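Local atomic coordinates of beta-galactosidase (Trichoderma reesei, PDB entry 3OG2), a protein that probably hydrolyses terminal non-reducing beta-D-galactose residues from beta-D-galactosides, as a family 35 glycoside hydrolase. Residues D406-T420 with T444-Y457. Residues are numbered along the deposited sequence; the frame is centred on the assembly and turned at random.
Sequences DFFVVRHANYSSTDT and TLTGRDSKIHVTDY. With NAG (2-acetamido-2-deoxy-beta-D-glucopyranose), chain D.
Arg448 reaches across the loop made by Ser416, Ser417 and Thr418. Its backbone N is tied to Ser417 O; from CB the chain runs to CG, 3.5 Å from the same Ser417 O, and CD lies beside the methyl of Thr418. With chi2 and chi3 both near 180°, the extended chain carries NE to Ser416 O at 2.8 Å, in the guanidinium plane. NH2 adds a longer bond to that oxygen, in the carbonyl plane and on a lone pair, so two nitrogens grip one atom side-on. Thr418 CG2 sits over a guanidinium face, and NH1 turns to Ser250 O. Without the guanidinium, with an alanine here, Ser416 O would probably lose both donors and the turn carrying the Asn414-linked glycan would be freer to shift. Beyond this loop, strands 406-412 and 450-454 are antiparallel neighbours in the eight-stranded sheet of the second domain, paired from Asp406-Thr455 to Val410-Lys451. Val410 O takes two donors, Lys451 N and, from above its carbonyl plane, Ser450 OG at 2.8 Å. Val454 CG1 packs alongside Phe407, 3.6 Å from CD2, on the face shared with Val409 and Ile452. At the end of strand 406-412, His412 NE2 points in its ring plane at Thr446 O, 2.8 Å away, while Leu445 CD2 lies over one ring face in a CH-pi contact, 3.6 Å from the centroid.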
loop_
_atom_site.group_PDB
_atom_site.type_symbol
_atom_site.label_atom_id
_atom_site.label_comp_id
_atom_site.label_asym_id
_atom_site.label_seq_id
_atom_site.Cartn_x
_atom_site.Cartn_y
_atom_site.Cartn_z
ATOM N N ASP A 406 -4.798 20.038 27.814
ATOM C CA ASP A 406 -4.237 18.711 28.031
ATOM C C ASP A 406 -5.018 17.617 27.309
ATOM O O ASP A 406 -6.193 17.781 26.965
ATOM C CB ASP A 406 -4.305 18.359 29.511
ATOM C CG ASP A 406 -3.570 19.329 30.393
ATOM O OD1 ASP A 406 -2.638 20.047 29.967
ATOM O OD2 ASP A 406 -3.974 19.342 31.618
ATOM N N PHE A 407 -4.335 16.493 27.141
ATOM C CA PHE A 407 -4.911 15.333 26.469
ATOM C C PHE A 407 -4.624 14.112 27.305
ATOM O O PHE A 407 -3.517 14.036 27.924
ATOM C CB PHE A 407 -4.282 15.152 25.061
ATOM C CG PHE A 407 -4.536 16.317 24.144
ATOM C CD1 PHE A 407 -3.808 17.493 24.251
ATOM C CD2 PHE A 407 -5.566 16.242 23.175
ATOM C CE1 PHE A 407 -4.035 18.621 23.461
ATOM C CE2 PHE A 407 -5.776 17.351 22.349
ATOM C CZ PHE A 407 -5.059 18.524 22.497
ATOM N N PHE A 408 -5.514 13.154 27.389
ATOM C CA PHE A 408 -5.296 11.966 28.224
ATOM C C PHE A 408 -5.695 10.749 27.426
ATOM O O PHE A 408 -6.865 10.620 27.033
ATOM C CB PHE A 408 -6.140 12.022 29.509
ATOM C CG PHE A 408 -5.824 13.293 30.298
ATOM C CD1 PHE A 408 -6.481 14.478 30.023
ATOM C CD2 PHE A 408 -4.800 13.229 31.259
ATOM C CE1 PHE A 408 -6.132 15.613 30.700
ATOM C CE2 PHE A 408 -4.460 14.397 31.950
ATOM C CZ PHE A 408 -5.104 15.573 31.622
ATOM N N VAL A 409 -4.720 9.894 27.145
ATOM C CA VAL A 409 -5.020 8.701 26.366
ATOM C C VAL A 409 -5.298 7.551 27.330
ATOM O O VAL A 409 -4.425 7.168 28.143
ATOM C CB VAL A 409 -3.844 8.365 25.411
ATOM C CG1 VAL A 409 -4.219 7.090 24.620
ATOM C CG2 VAL A 409 -3.544 9.561 24.533
ATOM N N VAL A 410 -6.491 7.001 27.244
ATOM C CA VAL A 410 -6.948 5.955 28.153
ATOM C C VAL A 410 -7.012 4.625 27.427
ATOM O O VAL A 410 -7.535 4.549 26.306
ATOM C CB VAL A 410 -8.357 6.322 28.689
ATOM C CG1 VAL A 410 -8.816 5.280 29.703
ATOM C CG2 VAL A 410 -8.409 7.748 29.255
ATOM N N ARG A 411 -6.457 3.561 28.032
ATOM C CA ARG A 411 -6.548 2.226 27.457
ATOM C C ARG A 411 -6.776 1.246 28.599
ATOM O O ARG A 411 -6.573 1.559 29.784
ATOM C CB ARG A 411 -5.276 1.860 26.668
ATOM C CG ARG A 411 -4.022 1.833 27.529
ATOM C CD ARG A 411 -2.915 1.143 26.757
ATOM N NE ARG A 411 -1.595 1.164 27.351
ATOM C CZ ARG A 411 -1.220 0.259 28.259
ATOM N NH1 ARG A 411 -2.033 -0.696 28.706
ATOM N NH2 ARG A 411 0.039 0.342 28.718
ATOM N N HIS A 412 -7.164 0.024 28.244
ATOM C CA HIS A 412 -7.160 -1.022 29.275
ATOM C C HIS A 412 -5.730 -1.295 29.736
ATOM O O HIS A 412 -4.775 -1.297 28.954
ATOM C CB HIS A 412 -7.748 -2.316 28.703
ATOM C CG HIS A 412 -9.216 -2.213 28.405
ATOM N ND1 HIS A 412 -10.182 -2.348 29.366
ATOM C CD2 HIS A 412 -9.885 -1.986 27.242
ATOM C CE1 HIS A 412 -11.389 -2.219 28.835
ATOM N NE2 HIS A 412 -11.221 -1.997 27.534
ATOM N N ALA A 413 -5.564 -1.591 31.022
ATOM C CA ALA A 413 -4.238 -1.879 31.544
ATOM C C ALA A 413 -3.582 -3.073 30.865
ATOM O O ALA A 413 -2.388 -3.056 30.579
ATOM C CB ALA A 413 -4.317 -2.183 33.054
ATOM N N ASN A 414 -4.339 -4.150 30.610
ATOM C CA ASN A 414 -3.980 -5.180 29.662
ATOM C C ASN A 414 -4.469 -4.681 28.305
ATOM O O ASN A 414 -5.653 -4.683 28.039
ATOM C CB ASN A 414 -4.645 -6.509 30.054
ATOM C CG ASN A 414 -4.377 -7.550 28.978
ATOM O OD1 ASN A 414 -3.735 -7.326 27.952
ATOM N ND2 ASN A 414 -4.955 -8.735 29.180
ATOM N N TYR A 415 -3.546 -4.245 27.457
ATOM C CA TYR A 415 -3.897 -3.539 26.238
ATOM C C TYR A 415 -4.724 -4.443 25.322
ATOM O O TYR A 415 -5.378 -3.896 24.420
ATOM C CB TYR A 415 -2.656 -2.990 25.495
ATOM C CG TYR A 415 -2.037 -4.017 24.561
ATOM C CD1 TYR A 415 -1.186 -5.018 25.029
ATOM C CD2 TYR A 415 -2.312 -3.964 23.211
ATOM C CE1 TYR A 415 -0.615 -5.960 24.221
ATOM C CE2 TYR A 415 -1.779 -4.902 22.353
ATOM C CZ TYR A 415 -0.935 -5.874 22.851
ATOM O OH TYR A 415 -0.420 -6.775 21.970
ATOM N N SER A 416 -4.606 -5.743 25.444
ATOM C CA SER A 416 -5.283 -6.759 24.622
ATOM C C SER A 416 -6.722 -6.966 25.053
ATOM O O SER A 416 -7.500 -7.642 24.364
ATOM C CB SER A 416 -4.441 -8.063 24.740
ATOM O OG SER A 416 -5.196 -9.173 24.198
ATOM N N SER A 417 -7.081 -6.467 26.234
ATOM C CA SER A 417 -8.319 -6.856 26.878
ATOM C C SER A 417 -9.556 -6.575 26.014
ATOM O O SER A 417 -9.718 -5.490 25.441
ATOM C CB SER A 417 -8.496 -6.073 28.179
ATOM O OG SER A 417 -9.755 -6.487 28.768
ATOM N N THR A 418 -10.433 -7.589 25.971
ATOM C CA THR A 418 -11.695 -7.413 25.280
ATOM C C THR A 418 -12.813 -7.213 26.289
ATOM O O THR A 418 -13.992 -7.214 25.906
ATOM C CB THR A 418 -12.025 -8.664 24.445
ATOM O OG1 THR A 418 -11.994 -9.813 25.296
ATOM C CG2 THR A 418 -10.944 -8.831 23.347
ATOM N N ASP A 419 -12.471 -7.031 27.555
ATOM C CA ASP A 419 -13.522 -6.757 28.516
ATOM C C ASP A 419 -13.936 -5.299 28.521
ATOM O O ASP A 419 -13.288 -4.427 27.947
ATOM C CB ASP A 419 -13.001 -7.107 29.913
ATOM C CG ASP A 419 -12.778 -8.606 30.018
ATOM O OD1 ASP A 419 -13.522 -9.349 29.347
ATOM O OD2 ASP A 419 -11.867 -9.016 30.740
ATOM N N THR A 420 -15.063 -5.048 29.181
ATOM C CA THR A 420 -15.539 -3.688 29.394
ATOM C C THR A 420 -15.187 -3.215 30.793
ATOM O O THR A 420 -15.396 -3.917 31.783
ATOM C CB THR A 420 -17.064 -3.580 29.188
ATOM O OG1 THR A 420 -17.337 -3.826 27.804
ATOM C CG2 THR A 420 -17.562 -2.178 29.412
ATOM N N THR A 444 -17.373 4.324 30.356
ATOM C CA THR A 444 -17.202 2.947 29.916
ATOM C C THR A 444 -16.090 2.887 28.889
ATOM O O THR A 444 -16.029 3.716 27.972
ATOM C CB THR A 444 -18.523 2.434 29.231
ATOM O OG1 THR A 444 -19.559 2.435 30.233
ATOM C CG2 THR A 444 -18.381 1.010 28.706
ATOM N N LEU A 445 -15.220 1.902 29.035
ATOM C CA LEU A 445 -14.202 1.583 28.004
ATOM C C LEU A 445 -14.508 0.146 27.582
ATOM O O LEU A 445 -14.281 -0.791 28.390
ATOM C CB LEU A 445 -12.771 1.790 28.521
ATOM C CG LEU A 445 -11.726 1.650 27.390
ATOM C CD1 LEU A 445 -11.760 2.856 26.486
ATOM C CD2 LEU A 445 -10.343 1.448 27.996
ATOM N N THR A 446 -15.042 -0.080 26.400
ATOM C CA THR A 446 -15.390 -1.439 25.946
ATOM C C THR A 446 -14.164 -2.134 25.387
ATOM O O THR A 446 -13.032 -1.562 25.419
ATOM C CB THR A 446 -16.542 -1.377 24.920
ATOM O OG1 THR A 446 -16.114 -0.684 23.737
ATOM C CG2 THR A 446 -17.730 -0.609 25.507
ATOM N N GLY A 447 -14.284 -3.356 24.917
ATOM C CA GLY A 447 -13.129 -4.144 24.554
ATOM C C GLY A 447 -12.304 -3.545 23.415
ATOM O O GLY A 447 -12.865 -3.035 22.439
ATOM N N ARG A 448 -10.991 -3.626 23.574
ATOM C CA ARG A 448 -10.048 -3.126 22.524
ATOM C C ARG A 448 -10.443 -1.763 22.012
ATOM O O ARG A 448 -10.458 -1.478 20.810
ATOM C CB ARG A 448 -9.919 -4.167 21.409
ATOM C CG ARG A 448 -9.157 -5.352 21.992
ATOM C CD ARG A 448 -8.896 -6.438 20.973
ATOM N NE ARG A 448 -8.125 -7.497 21.619
ATOM C CZ ARG A 448 -7.701 -8.600 21.022
ATOM N NH1 ARG A 448 -7.948 -8.806 19.735
ATOM N NH2 ARG A 448 -7.024 -9.489 21.745
ATOM N N ASP A 449 -10.719 -0.882 22.966
ATOM C CA ASP A 449 -10.951 0.541 22.669
ATOM C C ASP A 449 -9.948 1.370 23.443
ATOM O O ASP A 449 -9.408 0.943 24.472
ATOM C CB ASP A 449 -12.397 0.932 22.990
ATOM C CG ASP A 449 -12.778 2.214 22.297
ATOM O OD1 ASP A 449 -12.041 2.784 21.430
ATOM O OD2 ASP A 449 -13.859 2.790 22.623
ATOM N N SER A 450 -9.702 2.555 22.933
ATOM C CA SER A 450 -8.878 3.568 23.628
ATOM C C SER A 450 -9.489 4.925 23.318
ATOM O O SER A 450 -10.014 5.140 22.237
ATOM C CB SER A 450 -7.450 3.472 23.109
ATOM O OG SER A 450 -6.627 4.468 23.681
ATOM N N LYS A 451 -9.438 5.835 24.288
ATOM C CA LYS A 451 -10.061 7.138 24.111
ATOM C C LYS A 451 -9.077 8.223 24.428
ATOM O O LYS A 451 -8.193 7.989 25.237
ATOM C CB LYS A 451 -11.267 7.308 25.047
ATOM C CG LYS A 451 -12.343 6.292 24.614
ATOM C CD LYS A 451 -13.754 6.771 24.807
ATOM C CE LYS A 451 -14.678 5.561 24.687
ATOM N NZ LYS A 451 -15.145 5.449 23.272
ATOM N N ILE A 452 -9.280 9.381 23.839
ATOM C CA ILE A 452 -8.583 10.589 24.232
ATOM C C ILE A 452 -9.601 11.523 24.880
ATOM O O ILE A 452 -10.568 11.968 24.277
ATOM C CB ILE A 452 -7.867 11.269 23.055
ATOM C CG1 ILE A 452 -7.304 10.201 22.113
ATOM C CG2 ILE A 452 -6.832 12.268 23.569
ATOM C CD1 ILE A 452 -5.830 10.290 21.763
ATOM N N HIS A 453 -9.376 11.809 26.177
ATOM C CA HIS A 453 -10.151 12.818 26.900
ATOM C C HIS A 453 -9.347 14.110 26.880
ATOM O O HIS A 453 -8.116 14.070 26.783
ATOM C CB HIS A 453 -10.448 12.402 28.325
ATOM C CG HIS A 453 -11.137 11.080 28.446
ATOM N ND1 HIS A 453 -12.129 10.633 27.580
ATOM C CD2 HIS A 453 -11.007 10.098 29.349
ATOM C CE1 HIS A 453 -12.559 9.422 27.966
ATOM N NE2 HIS A 453 -11.875 9.074 29.042
ATOM N N VAL A 454 -10.015 15.263 26.947
ATOM C CA VAL A 454 -9.305 16.532 26.891
ATOM C C VAL A 454 -9.730 17.470 28.007
ATOM O O VAL A 454 -10.836 17.395 28.534
ATOM C CB VAL A 454 -9.534 17.255 25.531
ATOM C CG1 VAL A 454 -8.980 16.433 24.363
ATOM C CG2 VAL A 454 -10.999 17.542 25.270
ATOM N N THR A 455 -8.814 18.375 28.366
ATOM C CA THR A 455 -9.165 19.501 29.237
ATOM C C THR A 455 -8.684 20.819 28.602
ATOM O O THR A 455 -7.655 20.848 27.876
ATOM C CB THR A 455 -8.674 19.383 30.694
ATOM O OG1 THR A 455 -7.254 19.432 30.726
ATOM C CG2 THR A 455 -9.114 18.065 31.354
ATOM N N ASP A 456 -9.397 21.905 28.878
ATOM C CA ASP A 456 -9.152 23.225 28.333
ATOM C C ASP A 456 -8.835 23.163 26.848
ATOM O O ASP A 456 -7.794 23.629 26.349
ATOM C CB ASP A 456 -7.996 23.911 29.081
ATOM C CG ASP A 456 -8.507 24.198 30.498
ATOM O OD1 ASP A 456 -9.427 25.053 30.644
ATOM O OD2 ASP A 456 -8.024 23.576 31.450
ATOM N N TYR A 457 -9.759 22.530 26.115
ATOM C CA TYR A 457 -9.591 22.324 24.679
ATOM C C TYR A 457 -10.228 23.486 23.956
ATOM O O TYR A 457 -11.455 23.700 24.079
ATOM C CB TYR A 457 -10.253 20.992 24.311
ATOM C CG TYR A 457 -10.123 20.667 22.843
ATOM C CD1 TYR A 457 -11.112 21.102 21.926
ATOM C CD2 TYR A 457 -9.031 19.957 22.352
ATOM C CE1 TYR A 457 -11.001 20.825 20.580
ATOM C CE2 TYR A 457 -8.933 19.663 21.008
ATOM C CZ TYR A 457 -9.926 20.090 20.134
ATOM O OH TYR A 457 -9.833 19.833 18.786
HETATM C C1 NAG D . -5.098 -9.686 28.092
HETATM C C2 NAG D . -4.784 -10.991 28.807
HETATM C C3 NAG D . -5.032 -12.167 27.878
HETATM C C4 NAG D . -6.295 -12.125 27.009
HETATM C C5 NAG D . -6.550 -10.722 26.420
HETATM C C6 NAG D . -7.935 -10.534 25.816
HETATM C C7 NAG D . -2.935 -10.705 30.448
HETATM C C8 NAG D . -1.442 -10.503 30.525
HETATM N N2 NAG D . -3.404 -11.062 29.256
HETATM O O3 NAG D . -4.806 -13.389 28.541
HETATM O O4 NAG D . -6.082 -13.018 25.945
HETATM O O5 NAG D . -6.365 -9.812 27.484
HETATM O O6 NAG D . -8.917 -10.558 26.865
HETATM O O7 NAG D . -3.525 -10.906 31.521
HETATM O O HOH W 1 -7.356 -0.592 25.477
HETATM O O HOH W 2 -16.594 -4.847 25.026
#